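Local coordinates for protein methylmalonyl-CoA carboxyltransferase 5S subunit (Propionibacterium freudenreichii subsp. shermanii, PDB 1RQB) that transfers a carboxyl group from the biotin of the 1.3S subunit to pyruvate, forming oxaloacetate, with one cobalt ion bound per subunit, at residues K294-R297 with P298-K301; L281-D284 with R285-K288; R88-R91 with K92-N96; H287-R290 with D291-A295; T231-T234 with E235-M239. All blocks are in the same frame, centred on the assembly; numbering follows the deposited sequence.

Contact 1: residues K294-R297 with P298-K301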
loop_
_atom_site.group_PDB
_atom_site.type_symbol
_atom_site.label_atom_id
_atom_site.label_comp_id
_atom_site.label_asym_id
_atom_site.label_seq_id
_atom_site.Cartn_x
_atom_site.Cartn_y
_atom_site.Cartn_z
ATOM N N LYS A 294 -9.765 -0.278 -13.447
ATOM C CA LYS A 294 -10.195 -1.332 -12.517
ATOM C C LYS A 294 -10.885 -2.449 -13.304
ATOM O O LYS A 294 -10.749 -3.630 -12.986
ATOM C CB LYS A 294 -11.164 -0.770 -11.472
ATOM C CG LYS A 294 -11.627 -1.841 -10.492
ATOM C CD LYS A 294 -12.585 -1.308 -9.438
ATOM C CE LYS A 294 -13.007 -2.435 -8.494
ATOM N NZ LYS A 294 -11.842 -3.203 -7.930
ATOM N N ALA A 295 -11.608 -2.066 -14.346
ATOM C CA ALA A 295 -12.341 -3.030 -15.179
ATOM C C ALA A 295 -11.396 -3.783 -16.118
ATOM O O ALA A 295 -11.666 -4.919 -16.505
ATOM C CB ALA A 295 -13.409 -2.286 -15.998
ATOM N N ILE A 296 -10.270 -3.174 -16.460
ATOM C CA ILE A 296 -9.329 -3.781 -17.413
ATOM C C ILE A 296 -8.249 -4.633 -16.741
ATOM O O ILE A 296 -7.817 -5.641 -17.298
ATOM C CB ILE A 296 -8.655 -2.657 -18.247
ATOM C CG1 ILE A 296 -9.611 -2.223 -19.356
ATOM C CG2 ILE A 296 -7.282 -3.097 -18.775
ATOM C CD1 ILE A 296 -9.155 -1.009 -20.097
ATOM N N ARG A 297 -7.829 -4.277 -15.537
ATOM C CA ARG A 297 -6.697 -4.977 -14.911
ATOM C C ARG A 297 -6.880 -6.489 -14.746
ATOM O O ARG A 297 -5.923 -7.240 -14.930
ATOM C CB ARG A 297 -6.343 -4.332 -13.578
ATOM C CG ARG A 297 -5.086 -4.923 -12.960
ATOM C CD ARG A 297 -4.684 -4.156 -11.727
ATOM N NE ARG A 297 -3.484 -4.725 -11.136
ATOM C CZ ARG A 297 -2.863 -4.206 -10.084
ATOM N NH1 ARG A 297 -3.332 -3.093 -9.517
ATOM N NH2 ARG A 297 -1.791 -4.806 -9.587
ATOM N N PRO A 298 -8.086 -6.976 -14.392
ATOM C CA PRO A 298 -8.213 -8.434 -14.235
ATOM C C PRO A 298 -7.796 -9.276 -15.444
ATOM O O PRO A 298 -7.402 -10.431 -15.295
ATOM C CB PRO A 298 -9.692 -8.619 -13.880
ATOM C CG PRO A 298 -10.024 -7.331 -13.177
ATOM C CD PRO A 298 -9.362 -6.312 -14.079
ATOM N N LYS A 299 -7.872 -8.694 -16.640
ATOM C CA LYS A 299 -7.506 -9.413 -17.871
ATOM C C LYS A 299 -6.001 -9.683 -17.945
ATOM O O LYS A 299 -5.558 -10.512 -18.739
ATOM C CB LYS A 299 -7.925 -8.617 -19.114
ATOM C CG LYS A 299 -9.417 -8.357 -19.217
ATOM C CD LYS A 299 -9.805 -7.760 -20.573
ATOM C CE LYS A 299 -9.075 -6.464 -20.890
ATOM N NZ LYS A 299 -9.559 -5.886 -22.185
ATOM N N TYR A 300 -5.212 -9.007 -17.113
ATOM C CA TYR A 300 -3.751 -9.167 -17.150
ATOM C C TYR A 300 -3.245 -10.007 -15.976
ATOM O O TYR A 300 -2.051 -10.001 -15.678
ATOM C CB TYR A 300 -3.088 -7.780 -17.126
ATOM C CG TYR A 300 -3.317 -7.014 -18.411
ATOM C CD1 TYR A 300 -4.499 -6.293 -18.629
ATOM C CD2 TYR A 300 -2.378 -7.078 -19.446
ATOM C CE1 TYR A 300 -4.736 -5.660 -19.857
ATOM C CE2 TYR A 300 -2.604 -6.456 -20.666
ATOM C CZ TYR A 300 -3.773 -5.755 -20.869
ATOM O OH TYR A 300 -3.977 -5.156 -22.085
ATOM N N LYS A 301 -4.128 -10.771 -15.344
ATOM C CA LYS A 301 -3.747 -11.560 -14.164
ATOM C C LYS A 301 -2.560 -12.492 -14.427
ATOM O O LYS A 301 -1.766 -12.737 -13.521
ATOM C CB LYS A 301 -4.926 -12.387 -13.652
ATOM C CG LYS A 301 -5.414 -13.453 -14.609
ATOM C CD LYS A 301 -6.523 -14.271 -13.962
ATOM C CE LYS A 301 -6.037 -14.909 -12.663
ATOM N NZ LYS A 301 -7.092 -15.724 -11.988
#
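A chi1 of -80° puts CG1 of Ile296 beside the backbone N and leaves the methyl CG2 opposite that N, while Tyr300 swings its ring back beside its own N (chi1 -69°); the two side chains therefore run alongside each other, and the methyl CG2 of Ile296 meets CE1 of Tyr300 at 3.8 Å. The carbonyl oxygen of Ile296 lies at the edge of the same ring, in its plane, with CD1 of Tyr300 3.6 Å from Ile296 O. Ile296 O also receives Lys299 N at 3.1 Å, the donor standing above the carbonyl plane. One residue on, Tyr300 N gives Arg297 O a straighter bond of 2.9 Å (164°). Both bonds span three residues, the 3-10 pattern, and the chain tightens in this way as the last barrel helix, 283-296, runs out. Pro298 has no N-H to give to Lys294 O, the acceptor four residues back; its CD lies 3.2 Å from Lys294 O instead. The polar ends reach elsewhere. Lys299 NZ forms a salt bridge with Asp48, whose other carboxylate oxygen takes part in a hydrogen bond with Tyr300 OH, so one acid serves two neighbours in sequence. Arg297, extended from CG to NE, pairs with Glu304 and also donates to the carbonyl of Ser255, while Lys301 reaches Glu484. Pro298 and Lys299 rest on Leu481 of helix 478-484.

Contact 2: residues L281-D284 with R285-K288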
loop_
_atom_site.group_PDB
_atom_site.type_symbol
_atom_site.label_atom_id
_atom_site.label_comp_id
_atom_site.label_asym_id
_atom_site.label_seq_id
_atom_site.Cartn_x
_atom_site.Cartn_y
_atom_site.Cartn_z
ATOM N N LEU A 281 -5.605 18.492 -9.138
ATOM C CA LEU A 281 -6.239 17.361 -9.832
ATOM C C LEU A 281 -7.756 17.421 -9.643
ATOM O O LEU A 281 -8.247 17.835 -8.593
ATOM C CB LEU A 281 -5.701 16.024 -9.308
ATOM C CG LEU A 281 -4.193 15.815 -9.496
ATOM C CD1 LEU A 281 -3.841 14.398 -9.121
ATOM C CD2 LEU A 281 -3.796 16.101 -10.943
ATOM N N ASP A 282 -8.481 17.014 -10.684
ATOM C CA ASP A 282 -9.952 16.968 -10.704
ATOM C C ASP A 282 -10.367 15.571 -10.236
ATOM O O ASP A 282 -10.181 14.593 -10.957
ATOM C CB ASP A 282 -10.428 17.210 -12.144
ATOM C CG ASP A 282 -11.940 17.248 -12.277
ATOM O OD1 ASP A 282 -12.622 16.384 -11.692
ATOM O OD2 ASP A 282 -12.441 18.137 -12.996
ATOM N N TYR A 283 -10.917 15.475 -9.022
ATOM C CA TYR A 283 -11.290 14.181 -8.429
ATOM C C TYR A 283 -12.300 13.402 -9.274
ATOM O O TYR A 283 -12.255 12.173 -9.314
ATOM C CB TYR A 283 -11.830 14.379 -7.010
ATOM C CG TYR A 283 -10.741 14.686 -6.007
ATOM C CD1 TYR A 283 -10.603 15.960 -5.468
ATOM C CD2 TYR A 283 -9.841 13.701 -5.607
ATOM C CE1 TYR A 283 -9.592 16.248 -4.549
ATOM C CE2 TYR A 283 -8.827 13.979 -4.690
ATOM C CZ TYR A 283 -8.710 15.252 -4.166
ATOM O OH TYR A 283 -7.717 15.535 -3.254
ATOM N N ASP A 284 -13.225 14.090 -9.933
ATOM C CA ASP A 284 -14.208 13.377 -10.760
ATOM C C ASP A 284 -13.504 12.700 -11.939
ATOM O O ASP A 284 -13.847 11.579 -12.310
ATOM C CB ASP A 284 -15.269 14.319 -11.315
ATOM C CG ASP A 284 -16.342 13.571 -12.094
ATOM O OD1 ASP A 284 -17.049 14.201 -12.911
ATOM O OD2 ASP A 284 -16.479 12.340 -11.879
ATOM N N ARG A 285 -12.526 13.379 -12.536
ATOM C CA ARG A 285 -11.792 12.780 -13.659
ATOM C C ARG A 285 -10.985 11.587 -13.144
ATOM O O ARG A 285 -10.924 10.542 -13.788
ATOM C CB ARG A 285 -10.839 13.792 -14.316
ATOM C CG ARG A 285 -11.512 14.943 -15.065
ATOM C CD ARG A 285 -12.327 14.464 -16.278
ATOM N NE ARG A 285 -12.853 15.621 -16.997
ATOM C CZ ARG A 285 -13.260 15.617 -18.262
ATOM N NH1 ARG A 285 -13.218 14.510 -18.990
ATOM N NH2 ARG A 285 -13.687 16.746 -18.813
ATOM N N LEU A 286 -10.374 11.747 -11.974
ATOM C CA LEU A 286 -9.573 10.661 -11.392
ATOM C C LEU A 286 -10.451 9.429 -11.157
ATOM O O LEU A 286 -10.028 8.296 -11.380
ATOM C CB LEU A 286 -8.942 11.108 -10.063
ATOM C CG LEU A 286 -7.936 12.261 -10.121
ATOM C CD1 LEU A 286 -7.324 12.490 -8.739
ATOM C CD2 LEU A 286 -6.835 11.921 -11.117
ATOM N N HIS A 287 -11.676 9.651 -10.693
ATOM C CA HIS A 287 -12.598 8.539 -10.423
ATOM C C HIS A 287 -12.895 7.778 -11.718
ATOM O O HIS A 287 -12.967 6.550 -11.728
ATOM C CB HIS A 287 -13.895 9.087 -9.827
ATOM C CG HIS A 287 -14.896 8.029 -9.495
ATOM N ND1 HIS A 287 -14.768 7.203 -8.399
ATOM C CD2 HIS A 287 -16.027 7.641 -10.128
ATOM C CE1 HIS A 287 -15.779 6.353 -8.370
ATOM N NE2 HIS A 287 -16.558 6.597 -9.408
ATOM N N LYS A 288 -13.060 8.509 -12.817
ATOM C CA LYS A 288 -13.355 7.873 -14.110
ATOM C C LYS A 288 -12.145 7.072 -14.598
ATOM O O LYS A 288 -12.291 5.985 -15.155
ATOM C CB LYS A 288 -13.719 8.920 -15.174
ATOM C CG LYS A 288 -14.965 9.728 -14.868
ATOM C CD LYS A 288 -15.250 10.693 -16.015
ATOM C CE LYS A 288 -16.435 11.598 -15.715
ATOM N NZ LYS A 288 -17.659 10.839 -15.323
#
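Leu281 opens the contact by setting its CB 3.9 Å from CD1 of Leu286, the two leucine side chains crossing at about a right angle. Asp282 follows at the N-cap. A chi1 of -177° places its CG beside the carbonyl carbon, the carboxylate turns back over the first turn, and OD1 accepts the amide N of Arg285 at 3.1 Å. That N-H reaches the oxygen from well above the carboxylate plane; it is the capping bond of the helix start. The aliphatic part of Arg285 lies against the same group, CG of Asp282 being 3.6 Å from CG of Arg285, with the carboxylate and guanidinium planes 81° apart. Asp282 also supplies its carbonyl oxygen, which takes Leu286 N at 3.0 Å in the carbonyl plane and starts the regular i to i+4 pattern. Tyr283 continues it: its O accepts His287 N at 2.9 Å, and its ring approaches Leu286 CD1 through CD2 at 4.2 Å. Asp284 accepts Lys288 N through its backbone, while its carboxylate makes a long salt bridge with the lysine, OD2 of Asp284 to NZ of Lys288 3.9 Å. This first turn of helix 283-296 lies against two neighbouring helices: Tyr283 and Leu286 touch helix 265-271, whereas Arg285 forms a salt bridge with Asp55 of helix 53-58 and Lys288 packs on that same residue. Tyr61, close to the start of strand 63-68, meets Leu281 and Leu286.

Contact 3: residues R88-R91 with K92-N96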
loop_
_atom_site.group_PDB
_atom_site.type_symbol
_atom_site.label_atom_id
_atom_site.label_comp_id
_atom_site.label_asym_id
_atom_site.label_seq_id
_atom_site.Cartn_x
_atom_site.Cartn_y
_atom_site.Cartn_z
ATOM N N ARG A 88 2.039 8.778 -31.561
ATOM C CA ARG A 88 1.192 9.693 -32.339
ATOM C C ARG A 88 -0.246 9.689 -31.817
ATOM O O ARG A 88 -0.887 10.737 -31.724
ATOM C CB ARG A 88 1.216 9.332 -33.829
ATOM C CG ARG A 88 2.486 9.822 -34.510
ATOM C CD ARG A 88 2.483 9.564 -36.008
ATOM N NE ARG A 88 2.724 8.171 -36.360
ATOM C CZ ARG A 88 3.927 7.691 -36.663
ATOM N NH1 ARG A 88 4.980 8.494 -36.654
ATOM N NH2 ARG A 88 4.079 6.413 -36.980
ATOM N N THR A 89 -0.746 8.510 -31.473
ATOM C CA THR A 89 -2.124 8.389 -30.976
ATOM C C THR A 89 -2.268 9.125 -29.642
ATOM O O THR A 89 -3.230 9.864 -29.440
ATOM C CB THR A 89 -2.524 6.910 -30.805
ATOM O OG1 THR A 89 -2.479 6.266 -32.082
ATOM C CG2 THR A 89 -3.940 6.799 -30.256
ATOM N N PHE A 90 -1.309 8.940 -28.741
ATOM C CA PHE A 90 -1.370 9.617 -27.437
ATOM C C PHE A 90 -1.333 11.134 -27.628
ATOM O O PHE A 90 -2.027 11.872 -26.930
ATOM C CB PHE A 90 -0.194 9.189 -26.559
ATOM C CG PHE A 90 -0.392 7.857 -25.869
ATOM C CD1 PHE A 90 0.703 7.052 -25.565
ATOM C CD2 PHE A 90 -1.657 7.423 -25.495
ATOM C CE1 PHE A 90 0.539 5.825 -24.893
ATOM C CE2 PHE A 90 -1.831 6.197 -24.821
ATOM C CZ PHE A 90 -0.723 5.402 -24.525
ATOM N N ARG A 91 -0.523 11.600 -28.576
ATOM C CA ARG A 91 -0.393 13.045 -28.819
ATOM C C ARG A 91 -1.737 13.618 -29.275
ATOM O O ARG A 91 -2.122 14.721 -28.893
ATOM C CB ARG A 91 0.648 13.298 -29.916
ATOM C CG ARG A 91 0.837 14.759 -30.337
ATOM C CD ARG A 91 1.433 15.643 -29.245
ATOM N NE ARG A 91 0.562 15.886 -28.098
ATOM C CZ ARG A 91 0.987 16.449 -26.968
ATOM N NH1 ARG A 91 2.261 16.801 -26.848
ATOM N NH2 ARG A 91 0.139 16.693 -25.976
ATOM N N LYS A 92 -2.438 12.850 -30.096
ATOM C CA LYS A 92 -3.731 13.264 -30.661
ATOM C C LYS A 92 -4.855 13.193 -29.623
ATOM O O LYS A 92 -5.705 14.081 -29.566
ATOM C CB LYS A 92 -4.064 12.364 -31.856
ATOM C CG LYS A 92 -5.442 12.575 -32.443
ATOM C CD LYS A 92 -5.674 11.666 -33.650
ATOM C CE LYS A 92 -5.462 10.188 -33.315
ATOM N NZ LYS A 92 -6.249 9.721 -32.133
ATOM N N LEU A 93 -4.862 12.159 -28.788
ATOM C CA LEU A 93 -5.946 11.996 -27.808
ATOM C C LEU A 93 -5.731 12.841 -26.549
ATOM O O LEU A 93 -6.662 13.023 -25.766
ATOM C CB LEU A 93 -6.103 10.522 -27.429
ATOM C CG LEU A 93 -6.501 9.617 -28.593
ATOM C CD1 LEU A 93 -6.561 8.170 -28.120
ATOM C CD2 LEU A 93 -7.845 10.058 -29.154
HETATM N N MSE A 94 -4.522 13.337 -26.322
HETATM C CA MSE A 94 -4.267 14.174 -25.139
HETATM C C MSE A 94 -3.521 15.433 -25.589
HETATM O O MSE A 94 -2.388 15.688 -25.183
HETATM C CB MSE A 94 -3.431 13.386 -24.120
HETATM C CG MSE A 94 -4.087 12.074 -23.722
HETATM SE SE MSE A 94 -3.131 11.129 -22.310
HETATM C CE MSE A 94 -1.581 10.504 -23.328
ATOM N N PRO A 95 -4.171 16.258 -26.425
ATOM C CA PRO A 95 -3.569 17.489 -26.949
ATOM C C PRO A 95 -3.183 18.592 -25.961
ATOM O O PRO A 95 -2.364 19.454 -26.277
ATOM C CB PRO A 95 -4.615 17.971 -27.953
ATOM C CG PRO A 95 -5.894 17.604 -27.263
ATOM C CD PRO A 95 -5.605 16.188 -26.773
ATOM N N ASN A 96 -3.743 18.577 -24.761
ATOM C CA ASN A 96 -3.440 19.649 -23.801
ATOM C C ASN A 96 -2.441 19.196 -22.734
ATOM O O ASN A 96 -2.145 19.957 -21.812
ATOM C CB ASN A 96 -4.723 20.081 -23.098
ATOM C CG ASN A 96 -5.829 20.408 -24.076
ATOM O OD1 ASN A 96 -5.679 21.295 -24.915
ATOM N ND2 ASN A 96 -6.939 19.684 -23.985
#
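Phe90 and the selenomethionine Met94 form the tightly packed side of this helix end. Their side chains lie alongside each other and point the same way, and a bend at the last torsion of Met94 (chi3 -73°) brings the methyl CE back to 3.8 Å from Phe90 CB and close to the ring carbon CD2. Thr89 and Leu93 run side by side in the same manner, CG2 of Thr89 touching CD1 of Leu93 at 3.6 Å. Beneath them the backbone keeps its helical bonds: Leu93 N donates to Thr89 O at 2.9 Å, and Met94 N to Phe90 O at 3.0 Å with a more bent N-H (135°), just where the chain leaves helical geometry. Arg91 closes the end. Folded at chi2 and chi3, it presents NH2 to the carbonyl oxygen of Met94 at 2.8 Å, the oxygen near the guanidinium plane; the same NH2 also donates to Ser97 O, and NH1 makes a salt bridge with Asp132. One arginine thus ties together the chain that follows the helix. The solvent-exposed parts are looser: Lys92, bent at chi3 and chi4, brings NZ back only loosely, 4.0 Å from Thr89 O, and beyond the helix end Pro95 and Asn96 barely touch the preceding turn. Inward, Phe90 and Met94 fill the layer between helix 83-93 and its neighbours, meeting Cys53 of helix 53-58, Leu32 of helix 31-39, and Cys66 and Val64 of strand 63-68.

Contact 4: residues H287-R290 with D291-A295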
loop_
_atom_site.group_PDB
_atom_site.type_symbol
_atom_site.label_atom_id
_atom_site.label_comp_id
_atom_site.label_asym_id
_atom_site.label_seq_id
_atom_site.Cartn_x
_atom_site.Cartn_y
_atom_site.Cartn_z
ATOM N N HIS A 287 -11.676 9.651 -10.693
ATOM C CA HIS A 287 -12.598 8.539 -10.423
ATOM C C HIS A 287 -12.895 7.778 -11.718
ATOM O O HIS A 287 -12.967 6.550 -11.728
ATOM C CB HIS A 287 -13.895 9.087 -9.827
ATOM C CG HIS A 287 -14.896 8.029 -9.495
ATOM N ND1 HIS A 287 -14.768 7.203 -8.399
ATOM C CD2 HIS A 287 -16.027 7.641 -10.128
ATOM C CE1 HIS A 287 -15.779 6.353 -8.370
ATOM N NE2 HIS A 287 -16.558 6.597 -9.408
ATOM N N LYS A 288 -13.060 8.509 -12.817
ATOM C CA LYS A 288 -13.355 7.873 -14.110
ATOM C C LYS A 288 -12.145 7.072 -14.598
ATOM O O LYS A 288 -12.291 5.985 -15.155
ATOM C CB LYS A 288 -13.719 8.920 -15.174
ATOM C CG LYS A 288 -14.965 9.728 -14.868
ATOM C CD LYS A 288 -15.250 10.693 -16.015
ATOM C CE LYS A 288 -16.435 11.598 -15.715
ATOM N NZ LYS A 288 -17.659 10.839 -15.323
ATOM N N ILE A 289 -10.952 7.617 -14.413
ATOM C CA ILE A 289 -9.735 6.914 -14.843
ATOM C C ILE A 289 -9.571 5.645 -14.003
ATOM O O ILE A 289 -9.265 4.569 -14.515
ATOM C CB ILE A 289 -8.498 7.827 -14.663
ATOM C CG1 ILE A 289 -8.665 9.076 -15.532
ATOM C CG2 ILE A 289 -7.209 7.076 -15.040
ATOM C CD1 ILE A 289 -7.761 10.241 -15.118
ATOM N N ARG A 290 -9.793 5.785 -12.701
ATOM C CA ARG A 290 -9.657 4.647 -11.781
ATOM C C ARG A 290 -10.582 3.503 -12.202
ATOM O O ARG A 290 -10.155 2.355 -12.307
ATOM C CB ARG A 290 -10.030 5.053 -10.356
ATOM C CG ARG A 290 -9.858 3.907 -9.387
ATOM C CD ARG A 290 -10.312 4.280 -7.997
ATOM N NE ARG A 290 -11.759 4.391 -7.902
ATOM C CZ ARG A 290 -12.550 3.377 -7.561
ATOM N NH1 ARG A 290 -12.017 2.187 -7.287
ATOM N NH2 ARG A 290 -13.866 3.553 -7.477
ATOM N N ASP A 291 -11.855 3.827 -12.420
ATOM C CA ASP A 291 -12.865 2.826 -12.791
ATOM C C ASP A 291 -12.520 2.194 -14.139
ATOM O O ASP A 291 -12.736 1.003 -14.361
ATOM C CB ASP A 291 -14.256 3.475 -12.835
ATOM C CG ASP A 291 -14.837 3.693 -11.439
ATOM O OD1 ASP A 291 -14.175 3.288 -10.456
ATOM O OD2 ASP A 291 -15.948 4.256 -11.323
ATOM N N HIS A 292 -11.967 2.993 -15.035
ATOM C CA HIS A 292 -11.591 2.463 -16.353
ATOM C C HIS A 292 -10.572 1.334 -16.194
ATOM O O HIS A 292 -10.745 0.243 -16.734
ATOM C CB HIS A 292 -10.956 3.558 -17.202
ATOM C CG HIS A 292 -10.474 3.065 -18.528
ATOM N ND1 HIS A 292 -11.302 2.961 -19.624
ATOM C CD2 HIS A 292 -9.274 2.572 -18.914
ATOM C CE1 HIS A 292 -10.634 2.422 -20.630
ATOM N NE2 HIS A 292 -9.402 2.175 -20.225
ATOM N N PHE A 293 -9.498 1.597 -15.456
ATOM C CA PHE A 293 -8.451 0.574 -15.327
ATOM C C PHE A 293 -8.856 -0.549 -14.371
ATOM O O PHE A 293 -8.353 -1.666 -14.485
ATOM C CB PHE A 293 -7.121 1.210 -14.932
ATOM C CG PHE A 293 -6.483 1.973 -16.065
ATOM C CD1 PHE A 293 -6.579 3.354 -16.133
ATOM C CD2 PHE A 293 -5.896 1.285 -17.131
ATOM C CE1 PHE A 293 -6.105 4.057 -17.257
ATOM C CE2 PHE A 293 -5.422 1.970 -18.260
ATOM C CZ PHE A 293 -5.529 3.360 -18.324
ATOM N N LYS A 294 -9.765 -0.278 -13.447
ATOM C CA LYS A 294 -10.195 -1.332 -12.517
ATOM C C LYS A 294 -10.885 -2.449 -13.304
ATOM O O LYS A 294 -10.749 -3.630 -12.986
ATOM C CB LYS A 294 -11.164 -0.770 -11.472
ATOM C CG LYS A 294 -11.627 -1.841 -10.492
ATOM C CD LYS A 294 -12.585 -1.308 -9.438
ATOM C CE LYS A 294 -13.007 -2.435 -8.494
ATOM N NZ LYS A 294 -11.842 -3.203 -7.930
ATOM N N ALA A 295 -11.608 -2.066 -14.346
ATOM C CA ALA A 295 -12.341 -3.030 -15.179
ATOM C C ALA A 295 -11.396 -3.783 -16.118
ATOM O O ALA A 295 -11.666 -4.919 -16.505
ATOM C CB ALA A 295 -13.409 -2.286 -15.998
#
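Asp291 sets its carboxylate over one face of the His287 imidazole, CG lying 3.9 Å above the ring plane and displaced toward the rim, the two planes 69° apart. OD2 of Asp291 comes within 3.1 Å of His287 NE2, but the angle is too poor for a hydrogen bond. The other oxygen, OD1, stands over a face of the Arg290 guanidinium, 3.0 Å from NH2; no N-H points at it, and this salt bridge rests on charge alone. The edge of that guanidinium faces ND1 of His287, so the three groups make one polar cluster in which the acid would probably favour a protonated His287, an effect that the nearby guanidinium would offset. A bend at chi3 (72°) folds the arginine across to the aspartate. Elsewhere on the helix, the Phe293 ring has CD2 of His292 3.7 Å above its plane, over the centre of one face, and at its edge Ile289 CG2, 3.9 Å from CE1. Backbone bonds four residues apart carry the turns, among them Phe293 N to Ile289 O at 3.1 Å. His292 NE2 is hydrogen-bonded to the carbonyl of Asp48, and Arg290 O receives a further bond from Ser255 OG. Lys294 reaches Thr307 of the second subunit. The pattern is that of an amphipathic outer helix of a TIM barrel: Ile289 and Phe293 turn inward, Phe293 onto Val31 and Leu32 of helix 31-39, while the charged cluster occupies another flank.

Contact 5: residues T231-T234 with E235-M239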
loop_
_atom_site.group_PDB
_atom_site.type_symbol
_atom_site.label_atom_id
_atom_site.label_comp_id
_atom_site.label_asym_id
_atom_site.label_seq_id
_atom_site.Cartn_x
_atom_site.Cartn_y
_atom_site.Cartn_z
ATOM N N THR A 231 8.768 -1.218 -1.091
ATOM C CA THR A 231 9.109 -1.435 0.323
ATOM C C THR A 231 8.026 -0.889 1.257
ATOM O O THR A 231 8.116 -1.055 2.472
ATOM C CB THR A 231 10.382 -0.698 0.690
ATOM O OG1 THR A 231 10.206 0.692 0.375
ATOM C CG2 THR A 231 11.562 -1.273 -0.072
ATOM N N GLY A 232 7.045 -0.190 0.703
ATOM C CA GLY A 232 5.975 0.360 1.522
ATOM C C GLY A 232 6.280 1.602 2.348
ATOM O O GLY A 232 5.432 2.002 3.144
ATOM N N VAL A 233 7.436 2.245 2.165
ATOM C CA VAL A 233 7.766 3.411 2.999
ATOM C C VAL A 233 7.724 4.725 2.213
ATOM O O VAL A 233 7.752 5.799 2.811
ATOM C CB VAL A 233 9.231 3.326 3.584
ATOM C CG1 VAL A 233 9.521 1.924 4.149
ATOM C CG2 VAL A 233 10.267 3.650 2.492
ATOM N N THR A 234 7.614 4.662 0.892
ATOM C CA THR A 234 7.789 5.884 0.090
ATOM C C THR A 234 6.606 6.854 0.068
ATOM O O THR A 234 6.787 7.998 -0.346
ATOM C CB THR A 234 8.224 5.548 -1.347
ATOM O OG1 THR A 234 7.204 4.778 -1.985
ATOM C CG2 THR A 234 9.545 4.762 -1.328
ATOM N N GLU A 235 5.396 6.477 0.469
ATOM C CA GLU A 235 4.379 7.539 0.437
ATOM C C GLU A 235 4.710 8.540 1.545
ATOM O O GLU A 235 4.457 9.740 1.434
ATOM C CB GLU A 235 2.961 6.994 0.610
ATOM C CG GLU A 235 1.916 8.092 0.415
ATOM C CD GLU A 235 0.513 7.547 0.261
ATOM O OE1 GLU A 235 0.251 6.842 -0.733
ATOM O OE2 GLU A 235 -0.331 7.820 1.132
ATOM N N VAL A 236 5.305 8.050 2.624
ATOM C CA VAL A 236 5.703 8.973 3.696
ATOM C C VAL A 236 6.880 9.809 3.185
ATOM O O VAL A 236 7.016 10.980 3.529
ATOM C CB VAL A 236 6.108 8.209 4.953
ATOM C CG1 VAL A 236 6.481 9.202 6.065
ATOM C CG2 VAL A 236 4.938 7.332 5.406
ATOM N N SER A 237 7.720 9.205 2.343
ATOM C CA SER A 237 8.858 9.923 1.750
ATOM C C SER A 237 8.331 11.044 0.851
ATOM O O SER A 237 8.898 12.135 0.820
ATOM C CB SER A 237 9.749 8.963 0.945
ATOM O OG SER A 237 10.276 7.953 1.804
ATOM N N LEU A 238 7.259 10.781 0.104
ATOM C CA LEU A 238 6.662 11.823 -0.747
ATOM C C LEU A 238 6.209 12.997 0.124
ATOM O O LEU A 238 6.417 14.158 -0.226
ATOM C CB LEU A 238 5.453 11.279 -1.510
ATOM C CG LEU A 238 5.682 10.794 -2.943
ATOM C CD1 LEU A 238 6.761 9.761 -2.984
ATOM C CD2 LEU A 238 4.380 10.247 -3.511
HETATM N N MSE A 239 5.579 12.703 1.256
HETATM C CA MSE A 239 5.112 13.777 2.148
HETATM C C MSE A 239 6.314 14.587 2.641
HETATM O O MSE A 239 6.274 15.816 2.658
HETATM C CB MSE A 239 4.359 13.204 3.354
HETATM C CG MSE A 239 3.858 14.270 4.337
HETATM SE SE MSE A 239 2.398 15.378 3.597
HETATM C CE MSE A 239 3.377 16.965 3.202
HETATM O O HOH W 1 4.300 4.681 2.440
#
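Thr234 O accepts Leu238 N at 2.9 Å, the firm backbone bond in this opening turn of helix 234-243. The bonds before it are slacker: Val233 O takes both Val236 N, at 3.3 Å, and Ser237 N, at 3.4 Å, and both are weak. Glu235 N, a first-turn amide with no acceptor in the helix, is served by a water that accepts its hydrogen at 2.9 Å and donates its own to Gly232 O at 3.0 Å. Thr234 OG1 sits between its backbone N and carbonyl carbon (chi1 62°), where it is hydrogen-bonded to His228 O and to Asn263 ND2. Ser237 OG is hydrogen-bonded to Leu201 O, and Thr231 OG1 to Ala199 O. Across the dimer interface, Thr231 O is hydrogen-bonded to Ser267 OG of the second subunit. Since His228 is a cobalt ligand, the threonine hydroxyl on its carbonyl is a second-shell link, consistent with steadying the metal-site loop; in this buried region each of the polar groups named has a partner.

Overall arrangement
Contacts 2, 4 and 1 follow one another along helix 283-296: contact 4 shares His287 and Lys288 with contact 2, and Lys294 and Ala295 with contact 1, its centre lying 10 Å from each of theirs. Contact 3, on another barrel helix, stands 19 Å between centres from contacts 2 and 4, with nearest atoms about 8 Å from contact 4. The side chains of Tyr300, Phe90 and Phe293, from contacts 1, 3 and 4, each lie about 7 Å from that of His36, a substrate-binding residue. Contact 5 lies apart, nearer the metal site, 32 Å from contact 3 between centres; its Thr234 side chain is about 11 Å from the cobalt ion.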